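Beta-hexosaminidase (Neisseria gonorrhoeae, PDB 6JTJ) probably removes the terminal beta-1,4-linked N-acetylglucosamine from peptide-linked peptidoglycan fragments during cell-wall recycling, as a family 3 glycoside hydrolase. Local coordinates at residues C[61-66]-C[333-338]; C[140-145]-C[375-380]; C[216-221]-C[227-232]; C[280-285]-C[347-352]. One frame throughout, in Å; residues are numbered along the deposited sequence.

Arginines carry three of the four contacts, and the chemistry shifts with place in the fold. Contacts 1, 2 and 3 are partly buried; contact 4 lies at the surface. Contact 1 joins the ends of helices 58-64 and 328-335 by a salt bridge. Contact 4 stacks two guanidiniums between helices 274-284 and 346-352, the latter following 328-335. Contact 2, on the opposite side of the chain's centre from contact 1, is largely apolar: helix 136-155 meets helix 369-382 without a hydrogen bond between the segments. Contact 3 involves no helix pair; it folds one loop back on itself beside the substrate site, with an arginine flat on a phenylalanine, and alone touches the second subunit.

Contact 1 (C[61-66]-C[333-338]); sequences KQRLLD and ELRDGF
Asp66 and Arg335 form the tight part of this contact. Arg335 NH1 donates to Asp66 OD2 over 2.8 Å, at an N-H...O angle of 159°; the oxygen lies near the guanidinium plane and receives the bond on its anti lone pair, with the carboxylate turned almost perpendicular to that plane. Arg335 CG lies between its backbone N and carbonyl carbon (chi1 71°), and from there the extended chain passes along the acid. Asp66 OD2 is 3.2 Å from Arg335 CG, beside this aliphatic stem. The buried Arg63 belongs to the packed part too: it crosses Arg335 at about a right angle, its CA over the centre of the guanidinium and Arg63 CG 3.8 Å from Arg335 NE.

The solvent side is Gln62, exposed and only slightly in contact. Both arginines form salt bridges with Asp332, one to each carboxylate oxygen, which probably offsets their like charges. Asp66 OD1 is taken by the backbone N of Ala68.

The contact ties the region where helix 58-64 gives way to strand 69-74 to the end of helix 328-335. Beyond it, Leu334 packs on helix 307-317, while Arg63 also touches Ile69 of that strand.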
loop_
_atom_site.group_PDB
_atom_site.type_symbol
_atom_site.label_atom_id
_atom_site.label_comp_id
_atom_site.label_asym_id
_atom_site.label_seq_id
_atom_site.Cartn_x
_atom_site.Cartn_y
_atom_site.Cartn_z
ATOM N N LYS C 61 17.313 -26.399 -0.287
ATOM C CA LYS C 61 18.644 -26.604 -0.874
ATOM C C LYS C 61 18.544 -27.188 -2.274
ATOM O O LYS C 61 19.202 -26.718 -3.200
ATOM C CB LYS C 61 19.501 -27.509 0.005
ATOM C CG LYS C 61 19.935 -26.848 1.296
ATOM C CD LYS C 61 20.768 -27.773 2.161
ATOM C CE LYS C 61 21.117 -27.094 3.474
ATOM N NZ LYS C 61 21.900 -27.972 4.379
ATOM N N GLN C 62 17.705 -28.202 -2.429
ATOM C CA GLN C 62 17.534 -28.826 -3.729
ATOM C C GLN C 62 16.905 -27.853 -4.700
ATOM O O GLN C 62 17.337 -27.756 -5.843
ATOM C CB GLN C 62 16.700 -30.108 -3.623
ATOM C CG GLN C 62 17.481 -31.262 -3.025
ATOM C CD GLN C 62 16.591 -32.339 -2.445
ATOM O OE1 GLN C 62 16.496 -32.542 -1.214
ATOM N NE2 GLN C 62 15.927 -33.043 -3.339
ATOM N N ARG C 63 15.891 -27.125 -4.246
ATOM C CA ARG C 63 15.264 -26.113 -5.091
ATOM C C ARG C 63 16.273 -25.073 -5.573
ATOM O O ARG C 63 16.294 -24.756 -6.750
ATOM C CB ARG C 63 14.105 -25.438 -4.353
ATOM C CG ARG C 63 13.390 -24.391 -5.182
ATOM C CD ARG C 63 11.947 -24.213 -4.751
ATOM N NE ARG C 63 11.854 -24.242 -3.306
ATOM C CZ ARG C 63 11.166 -25.118 -2.588
ATOM N NH1 ARG C 63 10.441 -26.085 -3.141
ATOM N NH2 ARG C 63 11.199 -25.005 -1.276
ATOM N N LEU C 64 17.130 -24.580 -4.679
ATOM C CA LEU C 64 18.048 -23.500 -5.044
ATOM C C LEU C 64 19.189 -23.963 -5.945
ATOM O O LEU C 64 19.947 -23.135 -6.458
ATOM C CB LEU C 64 18.614 -22.800 -3.801
ATOM C CG LEU C 64 17.666 -22.169 -2.767
ATOM C CD1 LEU C 64 18.340 -21.008 -2.050
ATOM C CD2 LEU C 64 16.310 -21.750 -3.318
ATOM N N LEU C 65 19.329 -25.280 -6.116
ATOM C CA LEU C 65 20.323 -25.827 -7.024
ATOM C C LEU C 65 19.818 -25.847 -8.445
ATOM O O LEU C 65 20.600 -26.038 -9.375
ATOM C CB LEU C 65 20.757 -27.235 -6.580
ATOM C CG LEU C 65 21.722 -27.221 -5.388
ATOM C CD1 LEU C 65 21.811 -28.591 -4.732
ATOM C CD2 LEU C 65 23.097 -26.747 -5.826
ATOM N N ASP C 66 18.517 -25.656 -8.624
ATOM C CA ASP C 66 17.928 -25.718 -9.950
ATOM C C ASP C 66 18.522 -24.627 -10.838
ATOM O O ASP C 66 18.642 -23.481 -10.411
ATOM C CB ASP C 66 16.414 -25.575 -9.839
ATOM C CG ASP C 66 15.685 -25.963 -11.107
ATOM O OD1 ASP C 66 15.920 -25.345 -12.168
ATOM O OD2 ASP C 66 14.841 -26.876 -11.038
ATOM N N GLU C 333 6.733 -25.692 -9.677
ATOM C CA GLU C 333 5.997 -25.830 -10.920
ATOM C C GLU C 333 6.730 -25.154 -12.084
ATOM O O GLU C 333 6.866 -25.724 -13.156
ATOM C CB GLU C 333 4.598 -25.237 -10.751
ATOM C CG GLU C 333 3.669 -25.494 -11.923
ATOM C CD GLU C 333 2.299 -24.872 -11.737
ATOM O OE1 GLU C 333 1.844 -24.743 -10.573
ATOM O OE2 GLU C 333 1.670 -24.533 -12.762
ATOM N N LEU C 334 7.182 -23.923 -11.871
ATOM C CA LEU C 334 7.839 -23.168 -12.935
ATOM C C LEU C 334 9.130 -23.840 -13.394
ATOM O O LEU C 334 9.375 -23.947 -14.592
ATOM C CB LEU C 334 8.136 -21.737 -12.469
ATOM C CG LEU C 334 8.934 -20.844 -13.416
ATOM C CD1 LEU C 334 8.206 -20.636 -14.736
ATOM C CD2 LEU C 334 9.224 -19.514 -12.739
ATOM N N ARG C 335 9.951 -24.272 -12.440
ATOM C CA ARG C 335 11.276 -24.802 -12.780
ATOM C C ARG C 335 11.247 -26.177 -13.455
ATOM O O ARG C 335 12.173 -26.532 -14.174
ATOM C CB ARG C 335 12.176 -24.841 -11.552
ATOM C CG ARG C 335 11.825 -25.884 -10.521
ATOM C CD ARG C 335 12.479 -25.525 -9.208
ATOM N NE ARG C 335 12.176 -26.472 -8.143
ATOM C CZ ARG C 335 12.864 -27.578 -7.883
ATOM N NH1 ARG C 335 13.922 -27.914 -8.608
ATOM N NH2 ARG C 335 12.487 -28.356 -6.877
ATOM N N ASP C 336 10.176 -26.936 -13.235
ATOM C CA ASP C 336 10.048 -28.271 -13.807
ATOM C C ASP C 336 9.878 -28.223 -15.320
ATOM O O ASP C 336 8.834 -27.792 -15.823
ATOM C CB ASP C 336 8.859 -28.997 -13.176
ATOM C CG ASP C 336 8.684 -30.386 -13.724
ATOM O OD1 ASP C 336 9.639 -31.180 -13.636
ATOM O OD2 ASP C 336 7.600 -30.683 -14.256
ATOM N N GLY C 337 10.899 -28.672 -16.041
ATOM C CA GLY C 337 10.892 -28.627 -17.502
ATOM C C GLY C 337 11.074 -27.232 -18.059
ATOM O O GLY C 337 10.696 -26.957 -19.195
ATOM N N PHE C 338 11.637 -26.340 -17.243
ATOM C CA PHE C 338 11.790 -24.929 -17.611
ATOM C C PHE C 338 12.898 -24.764 -18.632
ATOM O O PHE C 338 13.994 -25.258 -18.433
ATOM C CB PHE C 338 12.128 -24.106 -16.366
ATOM C CG PHE C 338 12.255 -22.632 -16.622
ATOM C CD1 PHE C 338 11.131 -21.862 -16.896
ATOM C CD2 PHE C 338 13.498 -22.012 -16.586
ATOM C CE1 PHE C 338 11.246 -20.498 -17.134
ATOM C CE2 PHE C 338 13.619 -20.652 -16.817
ATOM C CZ PHE C 338 12.491 -19.895 -17.092
#

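Contact 2 (C[140-145]-C[375-380]); sequences ETAAGQ and QAFVAG
The ring of Phe377 points its edge at Ala142, whose methyl lies near the ring plane with Ala142 CB 3.8 Å from Phe377 CZ. Ala142 CA is equally near Phe377 CE2, at 3.8 Å, so the rim of the ring rests on the alanine's backbone as well as its methyl. Gln145 comes in obliquely nearly one turn further along the same helix, and its CB is 4.0 Å from Phe377 CD2. With CG anti to the backbone N (chi1 171°), the phenylalanine reaches out from its own helix to span these two residues.

This is a helix-helix packing: helix 136-155 of the family 3 N-terminal domain is crossed by the C-terminal helix 369-382. The axes of the two short segments approach to 10.2 Å and cross at -111°, steeply enough to confine the touching to a few residues. The nearest backbones are those of Gln145 and Val378, their CA atoms 6.9 Å apart.

Val378 makes the more buried half of the contact. Val378 CG2 lies 3.6 Å from Gln145 O, a van der Waals touch on the helix backbone, and 4.2 Å from Gln145 CB. The valine also packs on Val146 and Val149 of helix 136-155 and on Leu121 and Pro122 of a loop. Behind Ala142 stand Leu127 and Ile130 of helix 124-134, whereas Phe377 is exposed.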
loop_
_atom_site.group_PDB
_atom_site.type_symbol
_atom_site.label_atom_id
_atom_site.label_comp_id
_atom_site.label_asym_id
_atom_site.label_seq_id
_atom_site.Cartn_x
_atom_site.Cartn_y
_atom_site.Cartn_z
ATOM N N GLU C 140 21.890 16.157 0.468
ATOM C CA GLU C 140 22.723 15.185 -0.250
ATOM C C GLU C 140 23.686 14.508 0.689
ATOM O O GLU C 140 23.893 13.295 0.613
ATOM C CB GLU C 140 23.465 15.837 -1.408
ATOM C CG GLU C 140 22.562 16.256 -2.560
ATOM C CD GLU C 140 23.345 16.749 -3.769
ATOM O OE1 GLU C 140 24.599 16.744 -3.710
ATOM O OE2 GLU C 140 22.709 17.125 -4.789
ATOM N N THR C 141 24.284 15.284 1.585
ATOM C CA THR C 141 25.208 14.728 2.552
ATOM C C THR C 141 24.515 13.717 3.441
ATOM O O THR C 141 25.048 12.637 3.742
ATOM C CB THR C 141 25.799 15.852 3.430
ATOM O OG1 THR C 141 26.485 16.790 2.589
ATOM C CG2 THR C 141 26.772 15.302 4.468
ATOM N N ALA C 142 23.321 14.075 3.886
ATOM C CA ALA C 142 22.549 13.174 4.732
ATOM C C ALA C 142 22.178 11.901 3.955
ATOM O O ALA C 142 22.312 10.799 4.479
ATOM C CB ALA C 142 21.298 13.877 5.227
ATOM N N ALA C 143 21.740 12.065 2.709
ATOM C CA ALA C 143 21.402 10.919 1.843
ATOM C C ALA C 143 22.581 9.968 1.680
ATOM O O ALA C 143 22.423 8.747 1.780
ATOM C CB ALA C 143 20.898 11.397 0.490
ATOM N N GLY C 144 23.775 10.516 1.490
ATOM C CA GLY C 144 24.996 9.700 1.353
ATOM C C GLY C 144 25.280 8.863 2.577
ATOM O O GLY C 144 25.637 7.673 2.486
ATOM N N GLN C 145 25.083 9.450 3.744
ATOM C CA GLN C 145 25.265 8.725 5.009
ATOM C C GLN C 145 24.216 7.650 5.221
ATOM O O GLN C 145 24.534 6.543 5.658
ATOM C CB GLN C 145 25.223 9.692 6.202
ATOM C CG GLN C 145 26.400 10.692 6.257
ATOM C CD GLN C 145 27.791 10.010 6.220
ATOM O OE1 GLN C 145 28.140 9.189 7.079
ATOM N NE2 GLN C 145 28.546 10.278 5.151
ATOM N N GLN C 375 26.372 5.850 11.703
ATOM C CA GLN C 375 25.283 5.115 12.302
ATOM C C GLN C 375 24.446 5.976 13.226
ATOM O O GLN C 375 23.214 6.030 13.102
ATOM C CB GLN C 375 25.790 3.912 13.081
ATOM C CG GLN C 375 26.260 2.762 12.230
ATOM C CD GLN C 375 26.797 1.640 13.087
ATOM O OE1 GLN C 375 27.692 1.854 13.865
ATOM N NE2 GLN C 375 26.282 0.446 12.925
ATOM N N ALA C 376 25.108 6.677 14.137
ATOM C CA ALA C 376 24.397 7.511 15.105
ATOM C C ALA C 376 23.662 8.677 14.433
ATOM O O ALA C 376 22.550 9.046 14.841
ATOM C CB ALA C 376 25.353 8.020 16.180
ATOM N N PHE C 377 24.276 9.272 13.419
ATOM C CA PHE C 377 23.602 10.336 12.667
ATOM C C PHE C 377 22.307 9.824 11.999
ATOM O O PHE C 377 21.260 10.480 12.033
ATOM C CB PHE C 377 24.534 10.900 11.600
ATOM C CG PHE C 377 23.850 11.856 10.633
ATOM C CD1 PHE C 377 23.564 13.155 11.000
ATOM C CD2 PHE C 377 23.480 11.437 9.362
ATOM C CE1 PHE C 377 22.945 14.028 10.111
ATOM C CE2 PHE C 377 22.847 12.302 8.465
ATOM C CZ PHE C 377 22.579 13.604 8.842
ATOM N N VAL C 378 22.392 8.655 11.370
ATOM C CA VAL C 378 21.250 8.088 10.643
ATOM C C VAL C 378 20.168 7.690 11.657
ATOM O O VAL C 378 19.004 7.989 11.467
ATOM C CB VAL C 378 21.700 6.905 9.754
ATOM C CG1 VAL C 378 20.509 6.153 9.197
ATOM C CG2 VAL C 378 22.577 7.415 8.613
ATOM N N ALA C 379 20.569 7.047 12.748
ATOM C CA ALA C 379 19.648 6.743 13.844
ATOM C C ALA C 379 18.880 7.981 14.284
ATOM O O ALA C 379 17.703 7.898 14.623
ATOM C CB ALA C 379 20.397 6.137 15.029
ATOM N N GLY C 380 19.561 9.120 14.311
ATOM C CA GLY C 380 18.964 10.369 14.760
ATOM C C GLY C 380 17.919 10.886 13.806
ATOM O O GLY C 380 16.934 11.495 14.233
#

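Contact 3 (C[216-221]-C[227-232]); sequences GFVEGD and PEDGRS. With NAG (2-acetamido-2-deoxy-beta-D-glucopyranose), chain G.
The guanidinium of Arg231 lies flat on the face of Phe217 as an offset stack, displaced toward CB, within the long loop after barrel strand 208-212 of the TIM-type fold. That loop also holds Asp221, probably important for catalysis, and His223, the probable proton donor/acceptor. The planes are 13° apart and the centres 4.2 Å. Arg231 CD sits over the middle of the ring as a CH-pi contact, 3.7 Å from the centroid of Phe217. Beside the stack, Val218 packs its CB 3.7 Å from Pro227 CB and puts CG1 against Asp229 CB.

In the next shell Asp229 fixes the arginine's rotation. Arg231 grips the carboxylate side-on, NE to OD1 and NH2 to OD2, both on syn lone pairs. The backbone N of Arg231 also reaches OD1, closing an Asx turn. Further out, Asp240 pairs with Arg231 NH1, and Trp171 meets the Phe217 ring edge-to-face.

Glu219 and Asp221 both form salt bridges with Arg113 of the second subunit. The bound N-acetylglucosamine is held by Ser222 and by Asp105, Lys210 and His211 of the second subunit. One water links the two segments, accepting from Phe217 N at 2.9 Å and donating to Asp229 OD2 at 2.8 Å.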
loop_
_atom_site.group_PDB
_atom_site.type_symbol
_atom_site.label_atom_id
_atom_site.label_comp_id
_atom_site.label_asym_id
_atom_site.label_seq_id
_atom_site.Cartn_x
_atom_site.Cartn_y
_atom_site.Cartn_z
ATOM N N GLY C 216 4.055 7.447 -8.609
ATOM C CA GLY C 216 3.630 8.516 -7.728
ATOM C C GLY C 216 2.272 9.158 -7.982
ATOM O O GLY C 216 1.724 9.794 -7.092
ATOM N N PHE C 217 1.779 9.072 -9.207
ATOM C CA PHE C 217 0.614 9.857 -9.608
ATOM C C PHE C 217 -0.706 9.111 -9.389
ATOM O O PHE C 217 -1.723 9.734 -9.124
ATOM C CB PHE C 217 0.721 10.311 -11.069
ATOM C CG PHE C 217 -0.351 11.297 -11.476
ATOM C CD1 PHE C 217 -0.205 12.651 -11.205
ATOM C CD2 PHE C 217 -1.509 10.872 -12.108
ATOM C CE1 PHE C 217 -1.180 13.581 -11.595
ATOM C CE2 PHE C 217 -2.485 11.780 -12.497
ATOM C CZ PHE C 217 -2.318 13.145 -12.236
ATOM N N VAL C 218 -0.686 7.787 -9.497
ATOM C CA VAL C 218 -1.890 7.000 -9.259
ATOM C C VAL C 218 -2.255 6.991 -7.781
ATOM O O VAL C 218 -1.468 7.393 -6.932
ATOM C CB VAL C 218 -1.747 5.542 -9.679
ATOM C CG1 VAL C 218 -1.466 5.456 -11.152
ATOM C CG2 VAL C 218 -0.655 4.834 -8.865
ATOM N N GLU C 219 -3.511 6.674 -7.507
ATOM C CA GLU C 219 -3.955 6.485 -6.140
ATOM C C GLU C 219 -3.713 5.031 -5.858
ATOM O O GLU C 219 -3.823 4.202 -6.752
ATOM C CB GLU C 219 -5.406 6.878 -5.957
ATOM C CG GLU C 219 -5.637 8.387 -5.924
ATOM C CD GLU C 219 -7.132 8.716 -5.843
ATOM O OE1 GLU C 219 -7.815 8.597 -6.872
ATOM O OE2 GLU C 219 -7.625 9.095 -4.762
ATOM N N GLY C 220 -3.346 4.729 -4.631
ATOM C CA GLY C 220 -3.023 3.362 -4.270
ATOM C C GLY C 220 -3.146 3.215 -2.767
ATOM O O GLY C 220 -2.253 3.603 -2.014
ATOM N N ASP C 221 -4.254 2.641 -2.327
ATOM C CA ASP C 221 -4.547 2.544 -0.908
ATOM C C ASP C 221 -5.413 1.353 -0.608
ATOM O O ASP C 221 -6.023 1.241 0.407
ATOM C CB ASP C 221 -5.180 3.856 -0.401
ATOM C CG ASP C 221 -6.329 4.342 -1.272
ATOM O OD1 ASP C 221 -7.383 3.715 -1.234
ATOM O OD2 ASP C 221 -6.175 5.315 -1.975
ATOM N N PRO C 227 -3.890 0.025 -10.616
ATOM C CA PRO C 227 -4.221 1.423 -10.831
ATOM C C PRO C 227 -3.965 1.885 -12.253
ATOM O O PRO C 227 -3.200 1.268 -12.993
ATOM C CB PRO C 227 -3.293 2.162 -9.854
ATOM C CG PRO C 227 -2.753 1.113 -8.932
ATOM C CD PRO C 227 -2.703 -0.119 -9.767
ATOM N N GLU C 228 -4.588 2.997 -12.615
ATOM C CA GLU C 228 -4.481 3.556 -13.956
ATOM C C GLU C 228 -3.972 4.986 -13.913
ATOM O O GLU C 228 -4.533 5.827 -13.212
ATOM C CB GLU C 228 -5.849 3.515 -14.617
ATOM C CG GLU C 228 -5.796 3.362 -16.112
ATOM C CD GLU C 228 -7.202 3.245 -16.696
ATOM O OE1 GLU C 228 -7.799 2.159 -16.533
ATOM O OE2 GLU C 228 -7.726 4.244 -17.267
ATOM N N ASP C 229 -2.908 5.260 -14.663
ATOM C CA ASP C 229 -2.323 6.601 -14.765
ATOM C C ASP C 229 -2.652 7.083 -16.165
ATOM O O ASP C 229 -2.084 6.612 -17.130
ATOM C CB ASP C 229 -0.792 6.530 -14.535
ATOM C CG ASP C 229 -0.103 7.905 -14.489
ATOM O OD1 ASP C 229 -0.568 8.856 -15.146
ATOM O OD2 ASP C 229 0.951 8.030 -13.805
ATOM N N GLY C 230 -3.551 8.055 -16.259
ATOM C CA GLY C 230 -4.078 8.503 -17.540
ATOM C C GLY C 230 -3.229 9.514 -18.289
ATOM O O GLY C 230 -3.653 10.021 -19.324
ATOM N N ARG C 231 -2.039 9.825 -17.792
ATOM C CA ARG C 231 -1.249 10.893 -18.384
ATOM C C ARG C 231 -0.546 10.471 -19.653
ATOM O O ARG C 231 -0.408 9.282 -19.962
ATOM C CB ARG C 231 -0.226 11.410 -17.383
ATOM C CG ARG C 231 -0.845 12.028 -16.135
ATOM C CD ARG C 231 0.241 12.450 -15.151
ATOM N NE ARG C 231 0.947 11.290 -14.624
ATOM C CZ ARG C 231 2.137 11.323 -14.034
ATOM N NH1 ARG C 231 2.788 12.469 -13.853
ATOM N NH2 ARG C 231 2.677 10.194 -13.608
ATOM N N SER C 232 -0.075 11.470 -20.385
ATOM C CA SER C 232 0.615 11.249 -21.641
ATOM C C SER C 232 2.079 10.992 -21.366
ATOM O O SER C 232 2.608 11.380 -20.325
ATOM C CB SER C 232 0.483 12.489 -22.542
ATOM O OG SER C 232 1.307 13.549 -22.077
HETATM C C1 NAG G . -9.756 -1.415 0.520
HETATM C C2 NAG G . -9.071 -0.585 1.571
HETATM C C3 NAG G . -10.095 0.189 2.447
HETATM C C4 NAG G . -11.098 0.890 1.540
HETATM C C5 NAG G . -11.695 -0.107 0.546
HETATM C C6 NAG G . -12.759 0.503 -0.365
HETATM C C7 NAG G . -6.864 -1.009 2.640
HETATM C C8 NAG G . -6.461 0.348 2.226
HETATM N N2 NAG G . -8.064 -1.420 2.227
HETATM O O1 NAG G . -8.745 -1.823 -0.379
HETATM O O3 NAG G . -9.469 1.205 3.202
HETATM O O4 NAG G . -12.107 1.612 2.235
HETATM O O5 NAG G . -10.627 -0.611 -0.212
HETATM O O6 NAG G . -12.229 1.497 -1.197
HETATM O O7 NAG G . -6.100 -1.690 3.333
HETATM O O HOH W 1 1.870 7.060 -11.347
#

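Contact 4 (C[280-285]-C[347-352]); sequences ILRRDI and AGRWQY
Arg282 NH1 donates to two backbone carbonyls, those of Phe287 and Gly289, which helps fix the rotation of a guanidinium that lies on that of Arg349. The two groups come from opposite directions and stack face on face, their planes 9° apart and their centres 3.6 Å apart. Arg349 NH2 sits over the middle of the Arg282 group, at 3.4 Å from Arg282 CZ, while Arg282 NH2 lies toward the rim of the other, 3.2 Å from Arg349 NH1. That last pair consists of two donors and is no hydrogen bond.

Asp320 serves both arginines, one oxygen taking Arg282 NH2 and the other Arg349 NH1, so a single carboxylate probably balances much of the paired charge. This stacked arginine pair bridges helix 274-284, on the outside of the TIM-type barrel, to helix 346-352; the segment backbones stay far apart, with CA atoms no closer than the 13.5 Å between Arg282 and Arg349. Arg349 spans its share by running extended from CG to NE, whereas Arg282 bends at chi2 (-66°) before reaching out. Arg349 NE is tied to the carbonyl of Lys288, and the two side chains also touch strand 290-295, Arg282 at Ile291 and Arg349 at Val290.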
loop_
_atom_site.group_PDB
_atom_site.type_symbol
_atom_site.label_atom_id
_atom_site.label_comp_id
_atom_site.label_asym_id
_atom_site.label_seq_id
_atom_site.Cartn_x
_atom_site.Cartn_y
_atom_site.Cartn_z
ATOM N N ILE C 280 10.967 1.994 -24.609
ATOM C CA ILE C 280 11.273 3.188 -23.820
ATOM C C ILE C 280 12.502 2.995 -22.941
ATOM O O ILE C 280 13.472 3.721 -23.081
ATOM C CB ILE C 280 10.045 3.673 -23.017
ATOM C CG1 ILE C 280 8.976 4.192 -23.994
ATOM C CG2 ILE C 280 10.416 4.803 -22.078
ATOM C CD1 ILE C 280 7.582 4.294 -23.411
ATOM N N LEU C 281 12.479 2.003 -22.055
ATOM C CA LEU C 281 13.585 1.825 -21.118
ATOM C C LEU C 281 14.897 1.376 -21.780
ATOM O O LEU C 281 15.942 1.944 -21.503
ATOM C CB LEU C 281 13.184 0.853 -19.989
ATOM C CG LEU C 281 14.196 0.634 -18.867
ATOM C CD1 LEU C 281 14.686 1.944 -18.268
ATOM C CD2 LEU C 281 13.596 -0.263 -17.781
ATOM N N ARG C 282 14.857 0.338 -22.612
ATOM C CA ARG C 282 16.067 -0.136 -23.295
ATOM C C ARG C 282 16.494 0.830 -24.392
ATOM O O ARG C 282 17.584 1.387 -24.336
ATOM C CB ARG C 282 15.876 -1.535 -23.903
ATOM C CG ARG C 282 15.706 -2.683 -22.921
ATOM C CD ARG C 282 16.958 -2.932 -22.115
ATOM N NE ARG C 282 16.799 -4.088 -21.252
ATOM C CZ ARG C 282 17.427 -4.273 -20.091
ATOM N NH1 ARG C 282 18.274 -3.382 -19.607
ATOM N NH2 ARG C 282 17.219 -5.395 -19.412
ATOM N N ARG C 283 15.635 1.021 -25.387
ATOM C CA ARG C 283 16.022 1.764 -26.588
ATOM C C ARG C 283 16.184 3.250 -26.345
ATOM O O ARG C 283 17.225 3.812 -26.629
ATOM C CB ARG C 283 15.010 1.584 -27.734
ATOM C CG ARG C 283 15.698 1.220 -29.030
ATOM C CD ARG C 283 15.009 1.652 -30.281
ATOM N NE ARG C 283 13.561 1.629 -30.349
ATOM C CZ ARG C 283 12.792 2.666 -30.046
ATOM N NH1 ARG C 283 13.326 3.792 -29.564
ATOM N NH2 ARG C 283 11.487 2.558 -30.189
ATOM N N ASP C 284 15.130 3.884 -25.858
ATOM C CA ASP C 284 15.106 5.321 -25.712
ATOM C C ASP C 284 16.006 5.796 -24.559
ATOM O O ASP C 284 16.779 6.744 -24.717
ATOM C CB ASP C 284 13.668 5.762 -25.520
ATOM C CG ASP C 284 13.461 7.217 -25.798
ATOM O OD1 ASP C 284 14.393 8.016 -25.568
ATOM O OD2 ASP C 284 12.336 7.575 -26.204
ATOM N N ILE C 285 15.924 5.132 -23.406
ATOM C CA ILE C 285 16.690 5.551 -22.241
ATOM C C ILE C 285 18.118 4.985 -22.249
ATOM O O ILE C 285 19.025 5.587 -21.670
ATOM C CB ILE C 285 15.944 5.208 -20.922
ATOM C CG1 ILE C 285 14.679 6.058 -20.836
ATOM C CG2 ILE C 285 16.819 5.433 -19.692
ATOM C CD1 ILE C 285 13.692 5.626 -19.785
ATOM N N ALA C 347 24.101 -12.920 -17.448
ATOM C CA ALA C 347 25.199 -13.228 -16.534
ATOM C C ALA C 347 25.887 -11.967 -16.063
ATOM O O ALA C 347 26.189 -11.846 -14.874
ATOM C CB ALA C 347 26.219 -14.163 -17.192
ATOM N N GLY C 348 26.120 -11.045 -16.991
ATOM C CA GLY C 348 26.739 -9.767 -16.664
ATOM C C GLY C 348 25.822 -8.881 -15.837
ATOM O O GLY C 348 26.276 -8.164 -14.934
ATOM N N ARG C 349 24.528 -8.910 -16.154
ATOM C CA ARG C 349 23.537 -8.145 -15.396
ATOM C C ARG C 349 23.431 -8.608 -13.936
ATOM O O ARG C 349 23.347 -7.780 -13.041
ATOM C CB ARG C 349 22.178 -8.187 -16.108
ATOM C CG ARG C 349 22.144 -7.268 -17.312
ATOM C CD ARG C 349 20.904 -7.430 -18.169
ATOM N NE ARG C 349 20.943 -6.489 -19.290
ATOM C CZ ARG C 349 20.183 -6.571 -20.369
ATOM N NH1 ARG C 349 19.289 -7.543 -20.494
ATOM N NH2 ARG C 349 20.304 -5.672 -21.329
ATOM N N TRP C 350 23.398 -9.914 -13.700
ATOM C CA TRP C 350 23.470 -10.429 -12.329
ATOM C C TRP C 350 24.794 -10.022 -11.664
ATOM O O TRP C 350 24.825 -9.638 -10.501
ATOM C CB TRP C 350 23.410 -11.960 -12.300
ATOM C CG TRP C 350 22.055 -12.660 -12.283
ATOM C CD1 TRP C 350 21.614 -13.586 -13.188
ATOM C CD2 TRP C 350 21.033 -12.578 -11.275
ATOM N NE1 TRP C 350 20.385 -14.057 -12.822
ATOM C CE2 TRP C 350 20.012 -13.479 -11.642
ATOM C CE3 TRP C 350 20.889 -11.841 -10.101
ATOM C CZ2 TRP C 350 18.855 -13.647 -10.891
ATOM C CZ3 TRP C 350 19.737 -12.020 -9.339
ATOM C CH2 TRP C 350 18.738 -12.910 -9.738
ATOM N N GLN C 351 25.897 -10.167 -12.390
ATOM C CA GLN C 351 27.214 -9.991 -11.798
ATOM C C GLN C 351 27.471 -8.554 -11.381
ATOM O O GLN C 351 28.097 -8.313 -10.359
ATOM C CB GLN C 351 28.340 -10.484 -12.742
ATOM C CG GLN C 351 29.744 -10.508 -12.079
ATOM C CD GLN C 351 29.822 -11.085 -10.624
ATOM O OE1 GLN C 351 29.052 -11.965 -10.196
ATOM N NE2 GLN C 351 30.769 -10.554 -9.850
ATOM N N TYR C 352 26.986 -7.608 -12.170
ATOM C CA TYR C 352 27.055 -6.196 -11.813
ATOM C C TYR C 352 26.440 -5.914 -10.423
ATOM O O TYR C 352 26.882 -5.006 -9.731
ATOM C CB TYR C 352 26.354 -5.369 -12.884
ATOM C CG TYR C 352 26.526 -3.867 -12.751
ATOM C CD1 TYR C 352 27.767 -3.256 -12.968
ATOM C CD2 TYR C 352 25.447 -3.059 -12.432
ATOM C CE1 TYR C 352 27.918 -1.878 -12.863
ATOM C CE2 TYR C 352 25.581 -1.691 -12.328
ATOM C CZ TYR C 352 26.811 -1.101 -12.532
ATOM O OH TYR C 352 26.909 0.266 -12.408
#